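Long-range contact in trans-2-enoyl-CoA reductase [NADH] (Treponema denticola ATCC 35405, PDB 4GGO), which catalyses the NADH-dependent reduction of trans-2-enoyl-CoA, such as crotonyl-CoA to butyryl-CoA, in bacterial fatty acid synthesis: residues Tyr34-Lys48 with Ile312-Lys326. Sequence-based numbering, arbitrary orientation.
Sequences YTKKRITAEVKAGAK and IEQITRLYAERLYRK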
loop_
_atom_site.group_PDB
_atom_site.type_symbol
_atom_site.label_atom_id
_atom_site.label_comp_id
_atom_site.label_asym_id
_atom_site.label_seq_id
_atom_site.Cartn_x
_atom_site.Cartn_y
_atom_site.Cartn_z
ATOM N N TYR A 34 13.048 1.266 12.175
ATOM C CA TYR A 34 13.376 0.025 11.486
ATOM C C TYR A 34 14.203 0.306 10.240
ATOM O O TYR A 34 15.197 -0.371 9.978
ATOM C CB TYR A 34 12.116 -0.755 11.098
ATOM C CG TYR A 34 12.428 -2.011 10.311
ATOM C CD1 TYR A 34 12.737 -3.199 10.962
ATOM C CD2 TYR A 34 12.427 -2.007 8.920
ATOM C CE1 TYR A 34 13.031 -4.347 10.250
ATOM C CE2 TYR A 34 12.723 -3.151 8.201
ATOM C CZ TYR A 34 13.022 -4.318 8.872
ATOM O OH TYR A 34 13.315 -5.460 8.162
ATOM N N THR A 35 13.777 1.306 9.474
ATOM C CA THR A 35 14.437 1.661 8.223
ATOM C C THR A 35 15.900 2.050 8.434
ATOM O O THR A 35 16.770 1.682 7.645
ATOM C CB THR A 35 13.697 2.810 7.506
ATOM O OG1 THR A 35 12.332 2.435 7.284
ATOM C CG2 THR A 35 14.354 3.121 6.169
ATOM N N LYS A 36 16.166 2.793 9.505
ATOM C CA LYS A 36 17.531 3.194 9.834
ATOM C C LYS A 36 18.393 1.982 10.178
ATOM O O LYS A 36 19.600 1.977 9.932
ATOM C CB LYS A 36 17.538 4.195 10.993
ATOM C CG LYS A 36 16.954 5.556 10.646
ATOM C CD LYS A 36 16.969 6.483 11.851
ATOM C CE LYS A 36 16.483 7.876 11.488
ATOM N NZ LYS A 36 17.386 8.538 10.507
ATOM N N LYS A 37 17.767 0.955 10.743
ATOM C CA LYS A 37 18.478 -0.268 11.100
ATOM C C LYS A 37 18.566 -1.230 9.923
ATOM O O LYS A 37 19.488 -2.040 9.843
ATOM C CB LYS A 37 17.792 -0.971 12.271
ATOM C CG LYS A 37 17.734 -0.159 13.548
ATOM C CD LYS A 37 17.084 -0.962 14.664
ATOM C CE LYS A 37 16.977 -0.145 15.938
ATOM N NZ LYS A 37 18.304 0.362 16.381
ATOM N N ARG A 38 17.602 -1.144 9.012
ATOM C CA ARG A 38 17.538 -2.062 7.880
ATOM C C ARG A 38 18.414 -1.592 6.724
ATOM O O ARG A 38 19.185 -2.368 6.158
ATOM C CB ARG A 38 16.091 -2.235 7.415
ATOM C CG ARG A 38 15.929 -3.136 6.205
ATOM C CD ARG A 38 16.470 -4.529 6.477
ATOM N NE ARG A 38 16.269 -5.425 5.343
ATOM C CZ ARG A 38 17.105 -5.529 4.315
ATOM N NH1 ARG A 38 18.203 -4.785 4.272
ATOM N NH2 ARG A 38 16.843 -6.375 3.327
ATOM N N ILE A 39 18.288 -0.317 6.375
ATOM C CA ILE A 39 19.084 0.259 5.301
ATOM C C ILE A 39 20.350 0.887 5.878
ATOM O O ILE A 39 20.411 2.095 6.109
ATOM C CB ILE A 39 18.286 1.316 4.514
ATOM C CG1 ILE A 39 16.900 0.776 4.151
ATOM C CG2 ILE A 39 19.036 1.731 3.260
ATOM C CD1 ILE A 39 16.938 -0.427 3.234
ATOM N N THR A 40 21.353 0.051 6.121
ATOM C CA THR A 40 22.612 0.508 6.700
ATOM C C THR A 40 23.602 0.915 5.619
ATOM O O THR A 40 23.369 0.688 4.432
ATOM C CB THR A 40 23.268 -0.588 7.556
ATOM O OG1 THR A 40 23.661 -1.681 6.715
ATOM C CG2 THR A 40 22.303 -1.089 8.617
ATOM N N ALA A 41 24.714 1.509 6.042
ATOM C CA ALA A 41 25.779 1.899 5.125
ATOM C C ALA A 41 26.289 0.692 4.343
ATOM O O ALA A 41 26.658 0.808 3.176
ATOM C CB ALA A 41 26.917 2.559 5.888
ATOM N N GLU A 42 26.297 -0.467 4.993
ATOM C CA GLU A 42 26.741 -1.700 4.355
ATOM C C GLU A 42 25.754 -2.204 3.304
ATOM O O GLU A 42 26.159 -2.682 2.243
ATOM C CB GLU A 42 27.023 -2.785 5.400
ATOM C CG GLU A 42 27.212 -4.188 4.830
ATOM C CD GLU A 42 28.360 -4.291 3.834
ATOM O OE1 GLU A 42 29.210 -3.374 3.780
ATOM O OE2 GLU A 42 28.416 -5.302 3.102
ATOM N N VAL A 43 24.462 -2.099 3.600
ATOM C CA VAL A 43 23.431 -2.468 2.635
ATOM C C VAL A 43 23.491 -1.556 1.409
ATOM O O VAL A 43 23.365 -2.015 0.273
ATOM C CB VAL A 43 22.017 -2.416 3.262
ATOM C CG1 VAL A 43 20.941 -2.500 2.187
ATOM C CG2 VAL A 43 21.847 -3.533 4.284
ATOM N N LYS A 44 23.708 -0.265 1.647
ATOM C CA LYS A 44 23.739 0.725 0.572
ATOM C C LYS A 44 25.045 0.719 -0.218
ATOM O O LYS A 44 25.090 1.190 -1.353
ATOM C CB LYS A 44 23.488 2.131 1.127
ATOM C CG LYS A 44 22.043 2.401 1.497
ATOM C CD LYS A 44 21.843 3.830 1.981
ATOM C CE LYS A 44 22.508 4.060 3.326
ATOM N NZ LYS A 44 22.215 5.417 3.861
ATOM N N ALA A 45 26.101 0.187 0.390
ATOM C CA ALA A 45 27.439 0.211 -0.196
ATOM C C ALA A 45 27.499 -0.397 -1.596
ATOM O O ALA A 45 27.051 -1.522 -1.814
ATOM C CB ALA A 45 28.429 -0.490 0.723
ATOM N N GLY A 46 28.050 0.360 -2.540
ATOM C CA GLY A 46 28.271 -0.133 -3.887
ATOM C C GLY A 46 27.034 -0.144 -4.765
ATOM O O GLY A 46 27.062 -0.664 -5.880
ATOM N N ALA A 47 25.946 0.427 -4.265
ATOM C CA ALA A 47 24.705 0.487 -5.027
ATOM C C ALA A 47 24.251 1.927 -5.216
ATOM O O ALA A 47 24.613 2.809 -4.438
ATOM C CB ALA A 47 23.618 -0.324 -4.337
ATOM N N LYS A 48 23.455 2.160 -6.255
ATOM C CA LYS A 48 22.882 3.479 -6.486
ATOM C C LYS A 48 21.832 3.787 -5.422
ATOM O O LYS A 48 21.524 2.942 -4.581
ATOM C CB LYS A 48 22.268 3.566 -7.884
ATOM C CG LYS A 48 23.265 3.334 -9.008
ATOM C CD LYS A 48 22.652 3.632 -10.367
ATOM C CE LYS A 48 23.685 3.502 -11.475
ATOM N NZ LYS A 48 23.129 3.881 -12.804
ATOM N N ILE A 312 6.788 -2.042 6.005
ATOM C CA ILE A 312 8.129 -1.464 6.035
ATOM C C ILE A 312 9.210 -2.511 5.749
ATOM O O ILE A 312 10.251 -2.193 5.175
ATOM C CB ILE A 312 8.409 -0.705 7.362
ATOM C CG1 ILE A 312 9.617 0.225 7.209
ATOM C CG2 ILE A 312 8.586 -1.672 8.528
ATOM C CD1 ILE A 312 9.412 1.331 6.195
ATOM N N GLU A 313 8.957 -3.762 6.129
ATOM C CA GLU A 313 9.892 -4.842 5.823
ATOM C C GLU A 313 9.877 -5.129 4.325
ATOM O O GLU A 313 10.926 -5.291 3.701
ATOM C CB GLU A 313 9.550 -6.113 6.608
ATOM C CG GLU A 313 9.835 -6.033 8.102
ATOM C CD GLU A 313 8.738 -5.327 8.880
ATOM O OE1 GLU A 313 7.653 -5.090 8.307
ATOM O OE2 GLU A 313 8.963 -5.012 10.066
ATOM N N GLN A 314 8.674 -5.180 3.760
ATOM C CA GLN A 314 8.479 -5.398 2.331
ATOM C C GLN A 314 9.199 -4.359 1.478
ATOM O O GLN A 314 9.940 -4.702 0.559
ATOM C CB GLN A 314 6.987 -5.361 1.998
ATOM C CG GLN A 314 6.282 -6.691 2.113
ATOM C CD GLN A 314 6.235 -7.432 0.795
ATOM O OE1 GLN A 314 5.513 -7.039 -0.122
ATOM N NE2 GLN A 314 7.004 -8.510 0.692
ATOM N N ILE A 315 8.970 -3.087 1.786
ATOM C CA ILE A 315 9.468 -2.001 0.951
ATOM C C ILE A 315 10.973 -1.774 1.090
ATOM O O ILE A 315 11.656 -1.496 0.103
ATOM C CB ILE A 315 8.693 -0.695 1.205
ATOM C CG1 ILE A 315 7.197 -0.927 0.981
ATOM C CG2 ILE A 315 9.201 0.410 0.302
ATOM C CD1 ILE A 315 6.872 -1.581 -0.346
ATOM N N THR A 316 11.495 -1.898 2.306
ATOM C CA THR A 316 12.939 -1.820 2.496
ATOM C C THR A 316 13.637 -2.921 1.702
ATOM O O THR A 316 14.684 -2.689 1.100
ATOM C CB THR A 316 13.346 -1.908 3.980
ATOM O OG1 THR A 316 12.696 -3.026 4.596
ATOM C CG2 THR A 316 12.970 -0.632 4.713
ATOM N N ARG A 317 13.046 -4.114 1.685
ATOM C CA ARG A 317 13.585 -5.210 0.884
ATOM C C ARG A 317 13.478 -4.888 -0.603
ATOM O O ARG A 317 14.378 -5.203 -1.383
ATOM C CB ARG A 317 12.876 -6.533 1.197
ATOM C CG ARG A 317 13.339 -7.695 0.325
ATOM C CD ARG A 317 13.117 -9.049 0.993
ATOM N NE ARG A 317 11.708 -9.426 1.068
ATOM C CZ ARG A 317 11.065 -10.110 0.125
ATOM N NH1 ARG A 317 11.701 -10.483 -0.976
ATOM N NH2 ARG A 317 9.784 -10.418 0.280
ATOM N N LEU A 318 12.374 -4.252 -0.984
ATOM C CA LEU A 318 12.164 -3.816 -2.362
ATOM C C LEU A 318 13.268 -2.869 -2.833
ATOM O O LEU A 318 13.832 -3.050 -3.910
ATOM C CB LEU A 318 10.803 -3.133 -2.504
ATOM C CG LEU A 318 10.513 -2.471 -3.855
ATOM C CD1 LEU A 318 10.391 -3.512 -4.961
ATOM C CD2 LEU A 318 9.257 -1.614 -3.773
ATOM N N TYR A 319 13.569 -1.858 -2.024
ATOM C CA TYR A 319 14.613 -0.892 -2.355
ATOM C C TYR A 319 15.989 -1.551 -2.402
ATOM O O TYR A 319 16.743 -1.381 -3.361
ATOM C CB TYR A 319 14.633 0.246 -1.333
ATOM C CG TYR A 319 13.676 1.388 -1.613
ATOM C CD1 TYR A 319 12.303 1.228 -1.470
ATOM C CD2 TYR A 319 14.151 2.638 -1.992
ATOM C CE1 TYR A 319 11.429 2.281 -1.716
ATOM C CE2 TYR A 319 13.288 3.692 -2.240
ATOM C CZ TYR A 319 11.928 3.508 -2.098
ATOM O OH TYR A 319 11.068 4.557 -2.342
ATOM N N ALA A 320 16.307 -2.308 -1.359
ATOM C CA ALA A 320 17.642 -2.869 -1.195
ATOM C C ALA A 320 17.929 -4.062 -2.107
ATOM O O ALA A 320 19.061 -4.246 -2.555
ATOM C CB ALA A 320 17.872 -3.250 0.259
ATOM N N GLU A 321 16.908 -4.868 -2.382
ATOM C CA GLU A 321 17.114 -6.131 -3.087
ATOM C C GLU A 321 16.476 -6.199 -4.475
ATOM O O GLU A 321 16.517 -7.244 -5.124
ATOM C CB GLU A 321 16.625 -7.302 -2.229
ATOM C CG GLU A 321 17.486 -7.593 -1.011
ATOM C CD GLU A 321 18.734 -8.386 -1.354
ATOM O OE1 GLU A 321 18.715 -9.625 -1.188
ATOM O OE2 GLU A 321 19.731 -7.775 -1.790
ATOM N N ARG A 322 15.885 -5.096 -4.927
ATOM C CA ARG A 322 15.317 -5.040 -6.273
ATOM C C ARG A 322 15.742 -3.775 -7.015
ATOM O O ARG A 322 16.375 -3.844 -8.067
ATOM C CB ARG A 322 13.787 -5.120 -6.235
ATOM C CG ARG A 322 13.219 -6.407 -5.658
ATOM C CD ARG A 322 13.540 -7.610 -6.533
ATOM N NE ARG A 322 12.787 -8.792 -6.123
ATOM C CZ ARG A 322 13.132 -9.582 -5.111
ATOM N NH1 ARG A 322 14.220 -9.316 -4.402
ATOM N NH2 ARG A 322 12.386 -10.636 -4.805
ATOM N N LEU A 323 15.387 -2.621 -6.457
ATOM C CA LEU A 323 15.620 -1.345 -7.124
ATOM C C LEU A 323 17.086 -0.921 -7.094
ATOM O O LEU A 323 17.649 -0.535 -8.118
ATOM C CB LEU A 323 14.749 -0.251 -6.502
ATOM C CG LEU A 323 13.242 -0.517 -6.462
ATOM C CD1 LEU A 323 12.507 0.667 -5.852
ATOM C CD2 LEU A 323 12.713 -0.826 -7.854
ATOM N N TYR A 324 17.703 -0.993 -5.919
ATOM C CA TYR A 324 19.067 -0.502 -5.753
ATOM C C TYR A 324 20.001 -1.594 -5.242
ATOM O O TYR A 324 20.346 -1.634 -4.060
ATOM C CB TYR A 324 19.080 0.723 -4.834
ATOM C CG TYR A 324 18.103 1.789 -5.278
ATOM C CD1 TYR A 324 18.425 2.671 -6.301
ATOM C CD2 TYR A 324 16.851 1.901 -4.687
ATOM C CE1 TYR A 324 17.531 3.639 -6.718
ATOM C CE2 TYR A 324 15.949 2.866 -5.097
ATOM C CZ TYR A 324 16.294 3.732 -6.113
ATOM O OH TYR A 324 15.401 4.695 -6.522
ATOM N N ARG A 325 20.401 -2.477 -6.153
ATOM C CA ARG A 325 21.265 -3.604 -5.827
ATOM C C ARG A 325 22.712 -3.333 -6.221
ATOM O O ARG A 325 22.988 -2.492 -7.076
ATOM C CB ARG A 325 20.784 -4.861 -6.550
ATOM C CG ARG A 325 19.390 -5.312 -6.167
ATOM C CD ARG A 325 18.833 -6.258 -7.212
ATOM N NE ARG A 325 19.731 -7.376 -7.479
ATOM C CZ ARG A 325 19.658 -8.554 -6.869
ATOM N NH1 ARG A 325 18.724 -8.769 -5.953
ATOM N NH2 ARG A 325 20.517 -9.518 -7.175
ATOM N N LYS A 326 23.629 -4.069 -5.604
ATOM C CA LYS A 326 25.049 -3.938 -5.906
ATOM C C LYS A 326 25.380 -4.433 -7.313
ATOM O O LYS A 326 26.376 -4.019 -7.902
ATOM C CB LYS A 326 25.889 -4.691 -4.872
ATOM C CG LYS A 326 25.646 -4.256 -3.432
ATOM C CD LYS A 326 26.480 -5.077 -2.460
ATOM C CE LYS A 326 26.031 -4.869 -1.021
ATOM N NZ LYS A 326 26.179 -3.458 -0.576
HETATM O O HOH W 1 22.084 -3.239 -1.527
HETATM O O HOH W 2 22.105 0.043 -7.744
#
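The ammonium group of K326 donates to two backbone carbonyls where helix 41-44 ends, a worked example of a lysine from a distant part of the chain engaging carbonyls of a last helical turn. NZ lies 2.9 Å from E42 O, in the carbonyl plane, and 3.3 Å from V43 O, where it sits above the plane; A45 O, in the type II turn K44-A47, stands 2.5 Å from K326 NZ, so short that this contact is doubtful. K326 runs extended until a bend at chi4 (-62°) swings NZ onto these oxygens, and the carboxylate of E42, not in contact, probably adds some electrostatic attraction. A water accepts from K48 N and donates to R325 O, linking the two segments beyond the turn. In this Rossmann-type reductase the contact joins the helical segment preceding strand 52-56, the first in sequence of the seven-stranded parallel sheet, to helix 311-323 of the catalytic region; the axes of segments 34-38 and 312-323 cross at -35°. Farther along, V43 CG1 meets A320 CB at 3.7 Å, and I39 CD1, between the helices, packs against T316. Y34, its CG anti to the backbone N (chi1 177°), receives T316 OG1 at its ring edge, 3.6 Å from CE2, while E313 OE2 lies over one face, offset toward the rim. E313 OE1 is bonded to G310 N.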